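Local coordinates for protein putative transcriptional regulator (Methanosarcina mazei, PDB 3R0A) that probably regulates transcription by binding DNA as a winged-helix protein, assembling as a two-fold symmetric dimer, at the interface of chains A and B. Numbering follows the deposited sequence. Chains: chain A/B, Putative transcriptional regulator.

Contact 1: the interface of chains A and B. Residues chain A 7, 104-105, 107-109, 111-112; chain B 7, 101, 104-105, 107-108.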
ATOM      1  N   PHE A   7       4.513   1.413  -4.817  1.00 48.85           N
ATOM      2  CA  PHE A   7       3.964   0.666  -3.708  1.00 46.92           C
ATOM      3  C   PHE A   7       3.828  -0.765  -4.180  1.00 45.39           C
ATOM      4  O   PHE A   7       3.373  -1.013  -5.315  1.00 45.40           O
ATOM      5  CB  PHE A   7       2.591   1.211  -3.320  1.00 47.93           C
ATOM      6  CG  PHE A   7       2.107   0.694  -2.021  1.00 49.67           C
ATOM      7  CD1 PHE A   7       2.301   1.432  -0.861  1.00 51.42           C
ATOM      8  CD2 PHE A   7       1.530  -0.568  -1.937  1.00 53.01           C
ATOM      9  CE1 PHE A   7       1.887   0.949   0.367  1.00 52.67           C
ATOM     10  CE2 PHE A   7       1.118  -1.080  -0.707  1.00 54.31           C
ATOM     11  CZ  PHE A   7       1.287  -0.304   0.457  1.00 53.44           C
ATOM     12  N   VAL A 104      -4.783   4.940   3.971  1.00 35.85           N
ATOM     13  CA  VAL A 104      -3.706   4.148   3.392  1.00 35.43           C
ATOM     14  C   VAL A 104      -3.400   2.987   4.321  1.00 36.30           C
ATOM     15  O   VAL A 104      -3.071   1.901   3.878  1.00 36.94           O
ATOM     16  CB  VAL A 104      -2.462   4.976   3.130  1.00 35.82           C
ATOM     17  CG1 VAL A 104      -1.185   4.076   3.121  1.00 35.36           C
ATOM     18  CG2 VAL A 104      -2.618   5.787   1.846  1.00 32.65           C
ATOM     19  N   GLN A 105      -3.536   3.239   5.605  1.00 36.76           N
ATOM     20  CA  GLN A 105      -3.377   2.244   6.618  1.00 38.28           C
ATOM     21  C   GLN A 105      -4.387   1.135   6.462  1.00 39.76           C
ATOM     22  O   GLN A 105      -4.062  -0.036   6.634  1.00 39.65           O
ATOM     23  CB  GLN A 105      -3.572   2.903   7.978  1.00 38.12           C
ATOM     24  CG  GLN A 105      -3.254   2.005   9.156  1.00 38.55           C
ATOM     25  CD  GLN A 105      -1.817   1.508   9.123  1.00 38.25           C
ATOM     26  OE1 GLN A 105      -0.860   2.313   9.054  1.00 36.23           O
ATOM     27  NE2 GLN A 105      -1.656   0.185   9.178  1.00 34.01           N
ATOM     28  N   TRP A 107      -5.793   0.220   3.819  1.00 42.54           N
ATOM     29  CA  TRP A 107      -5.427  -0.593   2.636  1.00 42.51           C
ATOM     30  C   TRP A 107      -4.405  -1.654   3.017  1.00 42.44           C
ATOM     31  O   TRP A 107      -4.448  -2.788   2.519  1.00 42.07           O
ATOM     32  CB  TRP A 107      -4.785   0.243   1.552  1.00 42.45           C
ATOM     33  CG  TRP A 107      -5.637   1.205   0.822  1.00 42.44           C
ATOM     34  CD1 TRP A 107      -6.996   1.211   0.729  1.00 39.93           C
ATOM     35  CD2 TRP A 107      -5.167   2.305   0.027  1.00 41.33           C
ATOM     36  NE1 TRP A 107      -7.402   2.268  -0.056  1.00 42.15           N
ATOM     37  CE2 TRP A 107      -6.299   2.948  -0.507  1.00 42.16           C
ATOM     38  CE3 TRP A 107      -3.903   2.816  -0.267  1.00 40.27           C
ATOM     39  CZ2 TRP A 107      -6.201   4.090  -1.321  1.00 40.24           C
ATOM     40  CZ3 TRP A 107      -3.810   3.939  -1.094  1.00 40.18           C
ATOM     41  CH2 TRP A 107      -4.949   4.550  -1.612  1.00 38.84           C
ATOM     42  N   ALA A 108      -3.474  -1.242   3.874  1.00 42.28           N
ATOM     43  CA  ALA A 108      -2.408  -2.095   4.404  1.00 43.06           C
ATOM     44  C   ALA A 108      -2.983  -3.180   5.305  1.00 43.50           C
ATOM     45  O   ALA A 108      -2.702  -4.353   5.100  1.00 43.80           O
ATOM     46  CB  ALA A 108      -1.433  -1.254   5.197  1.00 42.60           C
ATOM     47  N   ASP A 109      -3.766  -2.767   6.314  1.00 43.93           N
ATOM     48  CA  ASP A 109      -4.487  -3.684   7.209  1.00 44.70           C
ATOM     49  C   ASP A 109      -5.264  -4.750   6.459  1.00 45.94           C
ATOM     50  O   ASP A 109      -5.249  -5.896   6.875  1.00 45.69           O
ATOM     51  CB  ASP A 109      -5.427  -2.936   8.150  1.00 43.43           C
ATOM     52  CG  ASP A 109      -4.678  -2.083   9.152  1.00 43.25           C
ATOM     53  OD1 ASP A 109      -3.431  -2.222   9.262  1.00 40.02           O
ATOM     54  OD2 ASP A 109      -5.338  -1.274   9.839  1.00 40.85           O
ATOM     55  N   LEU A 111      -4.902  -5.812   3.090  1.00 54.08           N
ATOM     56  CA  LEU A 111      -4.039  -6.685   2.286  1.00 55.63           C
ATOM     57  C   LEU A 111      -3.463  -7.723   3.238  1.00 57.21           C
ATOM     58  O   LEU A 111      -3.200  -8.848   2.838  1.00 57.56           O
ATOM     59  CB  LEU A 111      -2.947  -5.898   1.529  1.00 55.18           C
ATOM     60  CG  LEU A 111      -1.710  -6.549   0.867  1.00 54.98           C
ATOM     61  CD1 LEU A 111      -2.038  -7.626  -0.164  1.00 54.17           C
ATOM     62  CD2 LEU A 111      -0.767  -5.501   0.239  1.00 53.21           C
ATOM     63  N   GLY A 112      -3.310  -7.342   4.504  1.00 58.87           N
ATOM     64  CA  GLY A 112      -3.015  -8.297   5.559  1.00 61.55           C
ATOM     65  C   GLY A 112      -3.995  -9.458   5.567  1.00 63.61           C
ATOM     66  O   GLY A 112      -3.584 -10.610   5.414  1.00 63.81           O
TER
ATOM     67  N   PHE B   7      -5.168  -2.724  -4.151  1.00 57.34           N
ATOM     68  CA  PHE B   7      -4.511  -1.767  -3.331  1.00 54.13           C
ATOM     69  C   PHE B   7      -4.420  -0.522  -4.180  1.00 52.27           C
ATOM     70  O   PHE B   7      -4.030  -0.591  -5.368  1.00 51.45           O
ATOM     71  CB  PHE B   7      -3.115  -2.259  -2.971  1.00 54.71           C
ATOM     72  CG  PHE B   7      -2.539  -1.569  -1.787  1.00 55.20           C
ATOM     73  CD1 PHE B   7      -2.589  -2.171  -0.533  1.00 56.00           C
ATOM     74  CD2 PHE B   7      -1.992  -0.291  -1.909  1.00 56.79           C
ATOM     75  CE1 PHE B   7      -2.074  -1.525   0.597  1.00 56.42           C
ATOM     76  CE2 PHE B   7      -1.477   0.389  -0.781  1.00 58.24           C
ATOM     77  CZ  PHE B   7      -1.520  -0.234   0.476  1.00 57.70           C
ATOM     78  N   GLN B 101       3.982  -8.623   7.146  1.00 42.08           N
ATOM     79  CA  GLN B 101       3.212  -7.447   7.565  1.00 42.97           C
ATOM     80  C   GLN B 101       4.086  -6.314   8.013  1.00 43.04           C
ATOM     81  O   GLN B 101       3.772  -5.144   7.761  1.00 42.76           O
ATOM     82  CB  GLN B 101       2.182  -7.766   8.644  1.00 43.46           C
ATOM     83  CG  GLN B 101       1.159  -6.620   8.856  1.00 44.98           C
ATOM     84  CD  GLN B 101       0.320  -6.301   7.618  1.00 47.71           C
ATOM     85  OE1 GLN B 101       0.108  -7.148   6.729  1.00 48.80           O
ATOM     86  NE2 GLN B 101      -0.177  -5.063   7.557  1.00 50.21           N
ATOM     87  N   VAL B 104       4.879  -4.839   4.589  1.00 36.49           N
ATOM     88  CA  VAL B 104       3.715  -4.074   4.123  1.00 35.66           C
ATOM     89  C   VAL B 104       3.530  -2.809   4.969  1.00 35.52           C
ATOM     90  O   VAL B 104       3.268  -1.745   4.451  1.00 35.15           O
ATOM     91  CB  VAL B 104       2.401  -4.893   4.228  1.00 36.19           C
ATOM     92  CG1 VAL B 104       1.182  -3.994   3.958  1.00 35.26           C
ATOM     93  CG2 VAL B 104       2.414  -6.090   3.257  1.00 34.02           C
ATOM     94  N   GLN B 105       3.667  -2.931   6.280  1.00 34.84           N
ATOM     95  CA  GLN B 105       3.511  -1.765   7.119  1.00 34.55           C
ATOM     96  C   GLN B 105       4.484  -0.650   6.675  1.00 34.89           C
ATOM     97  O   GLN B 105       4.080   0.528   6.533  1.00 34.47           O
ATOM     98  CB  GLN B 105       3.704  -2.144   8.606  1.00 34.00           C
ATOM     99  CG  GLN B 105       3.390  -1.036   9.605  1.00 34.06           C
ATOM    100  CD  GLN B 105       2.062  -0.370   9.285  1.00 33.23           C
ATOM    101  OE1 GLN B 105       1.063  -1.067   9.062  1.00 31.76           O
ATOM    102  NE2 GLN B 105       2.059   0.980   9.199  1.00 30.00           N
ATOM    103  N   TRP B 107       5.863  -0.125   3.835  1.00 34.76           N
ATOM    104  CA  TRP B 107       5.428   0.438   2.543  1.00 34.49           C
ATOM    105  C   TRP B 107       4.416   1.543   2.797  1.00 34.42           C
ATOM    106  O   TRP B 107       4.484   2.626   2.196  1.00 33.87           O
ATOM    107  CB  TRP B 107       4.741  -0.619   1.700  1.00 34.76           C
ATOM    108  CG  TRP B 107       5.594  -1.746   1.199  1.00 34.81           C
ATOM    109  CD1 TRP B 107       6.968  -1.815   1.187  1.00 35.09           C
ATOM    110  CD2 TRP B 107       5.125  -2.946   0.580  1.00 33.55           C
ATOM    111  NE1 TRP B 107       7.376  -2.999   0.629  1.00 36.56           N
ATOM    112  CE2 TRP B 107       6.265  -3.712   0.239  1.00 36.17           C
ATOM    113  CE3 TRP B 107       3.854  -3.443   0.265  1.00 34.47           C
ATOM    114  CZ2 TRP B 107       6.170  -4.956  -0.390  1.00 34.46           C
ATOM    115  CZ3 TRP B 107       3.757  -4.696  -0.349  1.00 35.43           C
ATOM    116  CH2 TRP B 107       4.916  -5.424  -0.692  1.00 34.44           C
ATOM    117  N   ALA B 108       3.478   1.266   3.694  1.00 34.41           N
ATOM    118  CA  ALA B 108       2.457   2.254   4.075  1.00 35.51           C
ATOM    119  C   ALA B 108       3.068   3.486   4.745  1.00 35.85           C
ATOM    120  O   ALA B 108       2.618   4.604   4.486  1.00 34.04           O
ATOM    121  CB  ALA B 108       1.403   1.636   4.978  1.00 35.02           C
TER
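Two phenylalanine rings, A:Phe7 and B:Phe7, stack at the two-fold axis of this dimer interface, where the C-terminal helices (93-113 in chain A, 93-119 in chain B) of a regulator with a DnaD N-terminal-type domain, probably a winged helix, meet and strand 4-7 of each chain packs on the partner's helix. The ring planes lie 17° apart with centroids 3.9 Å from each other, offset so that CE2 of each ring lies over the other's face toward the rim. In each copy CG is anti to the backbone N (chi1 -167° in A:Phe7), which swings the ring onto the partner's helix. The other face of B:Phe7 is covered by A:Trp107, whose CB sits 3.7 Å from the ring centroid in a CH-pi contact. The indole of A:Trp107 and the B:Phe7 ring meet edge-to-face, and B:Trp107 meets A:Phe7 in the same way. A:Leu111 adds its CD2 methyl, 3.9 Å from CD1 of B:Phe7.

Alongside the rings the helices touch through small residues, CB of A:Ala108 lying 4.1 Å from CB of B:Ala108 and 4.0 Å from CG1 of B:Val104. At the rim A:Gln105 and B:Gln105, both bent at chi2, pair their nearly coplanar amides reciprocally. NE2 of A:Gln105 donates almost straight (177° at H) to a lone pair of B:Gln105 OE1 at 3.0 Å, and B:Gln105 NE2 returns a bond to A:Gln105 OE1 at 3.2 Å. A:Asp109 OD1, met from above its carboxylate plane, accepts from A:Gln105 NE2, fixing that amide's rotation.

Contact 2: the interface of chains A and B. Residues chain A 7-8, 10-12; chain B 7-8, 10-12, 20, 107.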
ATOM      1  N   PHE A   7       4.513   1.413  -4.817  1.00 48.85           N
ATOM      2  CA  PHE A   7       3.964   0.666  -3.708  1.00 46.92           C
ATOM      3  C   PHE A   7       3.828  -0.765  -4.180  1.00 45.39           C
ATOM      4  O   PHE A   7       3.373  -1.013  -5.315  1.00 45.40           O
ATOM      5  CB  PHE A   7       2.591   1.211  -3.320  1.00 47.93           C
ATOM      6  CG  PHE A   7       2.107   0.694  -2.021  1.00 49.67           C
ATOM      7  CD1 PHE A   7       2.301   1.432  -0.861  1.00 51.42           C
ATOM      8  CD2 PHE A   7       1.530  -0.568  -1.937  1.00 53.01           C
ATOM      9  CE1 PHE A   7       1.887   0.949   0.367  1.00 52.67           C
ATOM     10  CE2 PHE A   7       1.118  -1.080  -0.707  1.00 54.31           C
ATOM     11  CZ  PHE A   7       1.287  -0.304   0.457  1.00 53.44           C
ATOM     12  N   ALA A   8       4.199  -1.712  -3.323  1.00 43.09           N
ATOM     13  CA  ALA A   8       4.188  -3.136  -3.703  1.00 41.66           C
ATOM     14  C   ALA A   8       4.708  -3.376  -5.132  1.00 40.36           C
ATOM     15  O   ALA A   8       4.014  -3.972  -5.964  1.00 39.30           O
ATOM     16  CB  ALA A   8       2.807  -3.702  -3.560  1.00 41.69           C
ATOM     17  N   LYS A  10       4.866  -1.584  -7.767  1.00 39.59           N
ATOM     18  CA  LYS A  10       4.211  -0.945  -8.916  1.00 40.73           C
ATOM     19  C   LYS A  10       4.261   0.577  -8.828  1.00 40.89           C
ATOM     20  O   LYS A  10       4.335   1.143  -7.737  1.00 40.64           O
ATOM     21  CB  LYS A  10       2.773  -1.432  -9.100  1.00 41.06           C
ATOM     22  CG  LYS A  10       2.606  -2.572 -10.128  1.00 44.13           C
ATOM     23  CD  LYS A  10       1.174  -3.152 -10.150  1.00 46.31           C
ATOM     24  CE  LYS A  10       1.153  -4.651 -10.553  1.00 49.65           C
ATOM     25  NZ  LYS A  10      -0.248  -5.204 -10.805  1.00 47.90           N
ATOM     26  N   GLU A  11       4.234   1.234  -9.983  1.00 41.70           N
ATOM     27  CA  GLU A  11       4.339   2.683 -10.015  1.00 42.34           C
ATOM     28  C   GLU A  11       2.965   3.347  -9.998  1.00 41.40           C
ATOM     29  O   GLU A  11       2.008   2.907 -10.669  1.00 40.89           O
ATOM     30  CB  GLU A  11       5.189   3.167 -11.198  1.00 43.50           C
ATOM     31  CG  GLU A  11       6.729   3.010 -10.968  1.00 47.52           C
ATOM     32  CD  GLU A  11       7.389   4.236 -10.334  1.00 51.09           C
ATOM     33  OE1 GLU A  11       8.180   4.060  -9.385  1.00 52.35           O
ATOM     34  OE2 GLU A  11       7.145   5.383 -10.793  1.00 55.01           O
ATOM     35  N   PHE A  12       2.892   4.394  -9.180  1.00 40.37           N
ATOM     36  CA  PHE A  12       1.706   5.225  -9.062  1.00 39.65           C
ATOM     37  C   PHE A  12       2.136   6.679  -9.157  1.00 39.93           C
ATOM     38  O   PHE A  12       3.184   7.041  -8.626  1.00 39.42           O
ATOM     39  CB  PHE A  12       1.007   5.015  -7.698  1.00 38.99           C
ATOM     40  CG  PHE A  12       0.603   3.580  -7.399  1.00 35.68           C
ATOM     41  CD1 PHE A  12      -0.727   3.174  -7.558  1.00 32.99           C
ATOM     42  CD2 PHE A  12       1.528   2.665  -6.917  1.00 33.46           C
ATOM     43  CE1 PHE A  12      -1.135   1.864  -7.266  1.00 33.77           C
ATOM     44  CE2 PHE A  12       1.143   1.328  -6.635  1.00 35.62           C
ATOM     45  CZ  PHE A  12      -0.202   0.932  -6.809  1.00 32.68           C
TER
ATOM     46  N   PHE B   7      -5.168  -2.724  -4.151  1.00 57.34           N
ATOM     47  CA  PHE B   7      -4.511  -1.767  -3.331  1.00 54.13           C
ATOM     48  C   PHE B   7      -4.420  -0.522  -4.180  1.00 52.27           C
ATOM     49  O   PHE B   7      -4.030  -0.591  -5.368  1.00 51.45           O
ATOM     50  CB  PHE B   7      -3.115  -2.259  -2.971  1.00 54.71           C
ATOM     51  CG  PHE B   7      -2.539  -1.569  -1.787  1.00 55.20           C
ATOM     52  CD1 PHE B   7      -2.589  -2.171  -0.533  1.00 56.00           C
ATOM     53  CD2 PHE B   7      -1.992  -0.291  -1.909  1.00 56.79           C
ATOM     54  CE1 PHE B   7      -2.074  -1.525   0.597  1.00 56.42           C
ATOM     55  CE2 PHE B   7      -1.477   0.389  -0.781  1.00 58.24           C
ATOM     56  CZ  PHE B   7      -1.520  -0.234   0.476  1.00 57.70           C
ATOM     57  N   ALA B   8      -4.773   0.607  -3.566  1.00 49.25           N
ATOM     58  CA  ALA B   8      -4.777   1.916  -4.220  1.00 47.14           C
ATOM     59  C   ALA B   8      -5.329   1.854  -5.630  1.00 45.01           C
ATOM     60  O   ALA B   8      -4.684   2.334  -6.565  1.00 43.14           O
ATOM     61  CB  ALA B   8      -3.373   2.536  -4.221  1.00 47.02           C
ATOM     62  N   LYS B  10      -5.536  -0.213  -7.808  1.00 44.58           N
ATOM     63  CA  LYS B  10      -4.851  -1.067  -8.783  1.00 46.23           C
ATOM     64  C   LYS B  10      -4.879  -2.531  -8.390  1.00 46.83           C
ATOM     65  O   LYS B  10      -5.051  -2.866  -7.218  1.00 46.95           O
ATOM     66  CB  LYS B  10      -3.427  -0.599  -9.072  1.00 46.59           C
ATOM     67  CG  LYS B  10      -3.398   0.453 -10.190  1.00 49.25           C
ATOM     68  CD  LYS B  10      -2.038   1.106 -10.417  1.00 50.67           C
ATOM     69  CE  LYS B  10      -1.016   0.121 -10.963  1.00 52.61           C
ATOM     70  NZ  LYS B  10      -0.187  -0.392  -9.850  1.00 54.95           N
ATOM     71  N   GLU B  11      -4.720  -3.390  -9.399  1.00 47.99           N
ATOM     72  CA  GLU B  11      -5.001  -4.823  -9.299  1.00 48.54           C
ATOM     73  C   GLU B  11      -3.739  -5.573  -8.930  1.00 47.43           C
ATOM     74  O   GLU B  11      -2.754  -5.506  -9.657  1.00 46.79           O
ATOM     75  CB  GLU B  11      -5.506  -5.364 -10.665  1.00 49.05           C
ATOM     76  CG  GLU B  11      -6.933  -4.923 -11.112  1.00 53.42           C
ATOM     77  CD  GLU B  11      -8.100  -5.666 -10.411  1.00 57.50           C
ATOM     78  OE1 GLU B  11      -9.250  -5.469 -10.859  1.00 60.78           O
ATOM     79  OE2 GLU B  11      -7.897  -6.428  -9.430  1.00 59.04           O
ATOM     80  N   PHE B  12      -3.775  -6.320  -7.834  1.00 46.89           N
ATOM     81  CA  PHE B  12      -2.593  -7.130  -7.445  1.00 46.61           C
ATOM     82  C   PHE B  12      -2.838  -8.647  -7.341  1.00 46.95           C
ATOM     83  O   PHE B  12      -3.712  -9.111  -6.591  1.00 46.74           O
ATOM     84  CB  PHE B  12      -1.985  -6.634  -6.106  1.00 45.35           C
ATOM     85  CG  PHE B  12      -1.312  -5.293  -6.196  1.00 42.69           C
ATOM     86  CD1 PHE B  12       0.050  -5.206  -6.456  1.00 39.46           C
ATOM     87  CD2 PHE B  12      -2.048  -4.116  -6.034  1.00 39.19           C
ATOM     88  CE1 PHE B  12       0.688  -3.979  -6.544  1.00 40.71           C
ATOM     89  CE2 PHE B  12      -1.430  -2.874  -6.119  1.00 40.53           C
ATOM     90  CZ  PHE B  12      -0.052  -2.793  -6.374  1.00 38.63           C
ATOM     91  N   CYS B  20       7.249  -9.522  -4.022  1.00 33.81           N
ATOM     92  CA  CYS B  20       7.761  -8.161  -3.816  1.00 33.17           C
ATOM     93  C   CYS B  20       8.330  -8.002  -2.424  1.00 32.08           C
ATOM     94  O   CYS B  20       9.438  -7.529  -2.239  1.00 31.89           O
ATOM     95  CB  CYS B  20       6.652  -7.124  -4.010  1.00 31.80           C
ATOM     96  SG  CYS B  20       7.189  -5.398  -3.964  1.00 32.97           S
ATOM     97  N   TRP B 107       5.863  -0.125   3.835  1.00 34.76           N
ATOM     98  CA  TRP B 107       5.428   0.438   2.543  1.00 34.49           C
ATOM     99  C   TRP B 107       4.416   1.543   2.797  1.00 34.42           C
ATOM    100  O   TRP B 107       4.484   2.626   2.196  1.00 33.87           O
ATOM    101  CB  TRP B 107       4.741  -0.619   1.700  1.00 34.76           C
ATOM    102  CG  TRP B 107       5.594  -1.746   1.199  1.00 34.81           C
ATOM    103  CD1 TRP B 107       6.968  -1.815   1.187  1.00 35.09           C
ATOM    104  CD2 TRP B 107       5.125  -2.946   0.580  1.00 33.55           C
ATOM    105  NE1 TRP B 107       7.376  -2.999   0.629  1.00 36.56           N
ATOM    106  CE2 TRP B 107       6.265  -3.712   0.239  1.00 36.17           C
ATOM    107  CE3 TRP B 107       3.854  -3.443   0.265  1.00 34.47           C
ATOM    108  CZ2 TRP B 107       6.170  -4.956  -0.390  1.00 34.46           C
ATOM    109  CZ3 TRP B 107       3.757  -4.696  -0.349  1.00 35.43           C
ATOM    110  CH2 TRP B 107       4.916  -5.424  -0.692  1.00 34.44           C
TER
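Aromatic and aliphatic packing dominates this side of the dimer interface, where the N-terminal strands 4-7 and 10-13 of the two chains come together next to the stack of A:Phe7 on B:Phe7. A:Phe12 and B:Phe12, each with CG anti to the carbonyl carbon, point at each other tip to tip, their CZ atoms 3.8 Å apart and each lying in the plane of the other ring at its edge. A:Ala8, in the turn between the strands, lays its CA over one face of the B:Trp107 indole, 3.9 Å from the centroid of the six-membered ring. Its CB rests 3.5 Å from CZ3 of the same indole and also touches the rim of B:Phe12. Replacing A:Phe7 by an alanine would remove the ring that lies between B:Phe7 and B:Trp107 and would probably loosen the aromatic core against which these strands pack.

Lysine methylenes line the Phe12 pair. CD of B:Lys10 lies 3.4 Å from CE1 of A:Phe12, and CD of A:Lys10 approaches CE1 of B:Phe12 at 3.7 Å. The two lysine chains cross obliquely and differ in shape: A:Lys10 is extended beyond CG, whereas B:Lys10 bends at chi3 (67°) and chi4 (-98°), folding its amine back toward the A:Lys10 chain. The amine nitrogens NZ of A:Lys10 and NZ of B:Lys10 are 4.9 Å apart, a proximity that, if both are protonated, might lower the proton affinity of one of them. As for polar bonds, the extended A:Lys10 reaches the backbone of strand 10-13 in chain B, its NZ donating to the carbonyl O of B:Glu11 at 2.8 Å, nearly along the C=O axis (168°).

Contact 1 and contact 2 are neighbouring parts of one two-fold symmetric interface, their C-alpha centres about 10 Å apart. A:Phe7, B:Phe7 and B:Trp107 belong to both, so the aromatic core joins the layer of C-terminal helices in contact 1 to the layer of N-terminal strands in contact 2. Each chain therefore grips its partner with both ends of its sequence. Interchain disulfides between Cys9 and Cys20, seen for this protein, would tie the strand layer further and support the dimer. The two probable DNA-binding domains appear to lie at opposite ends of it.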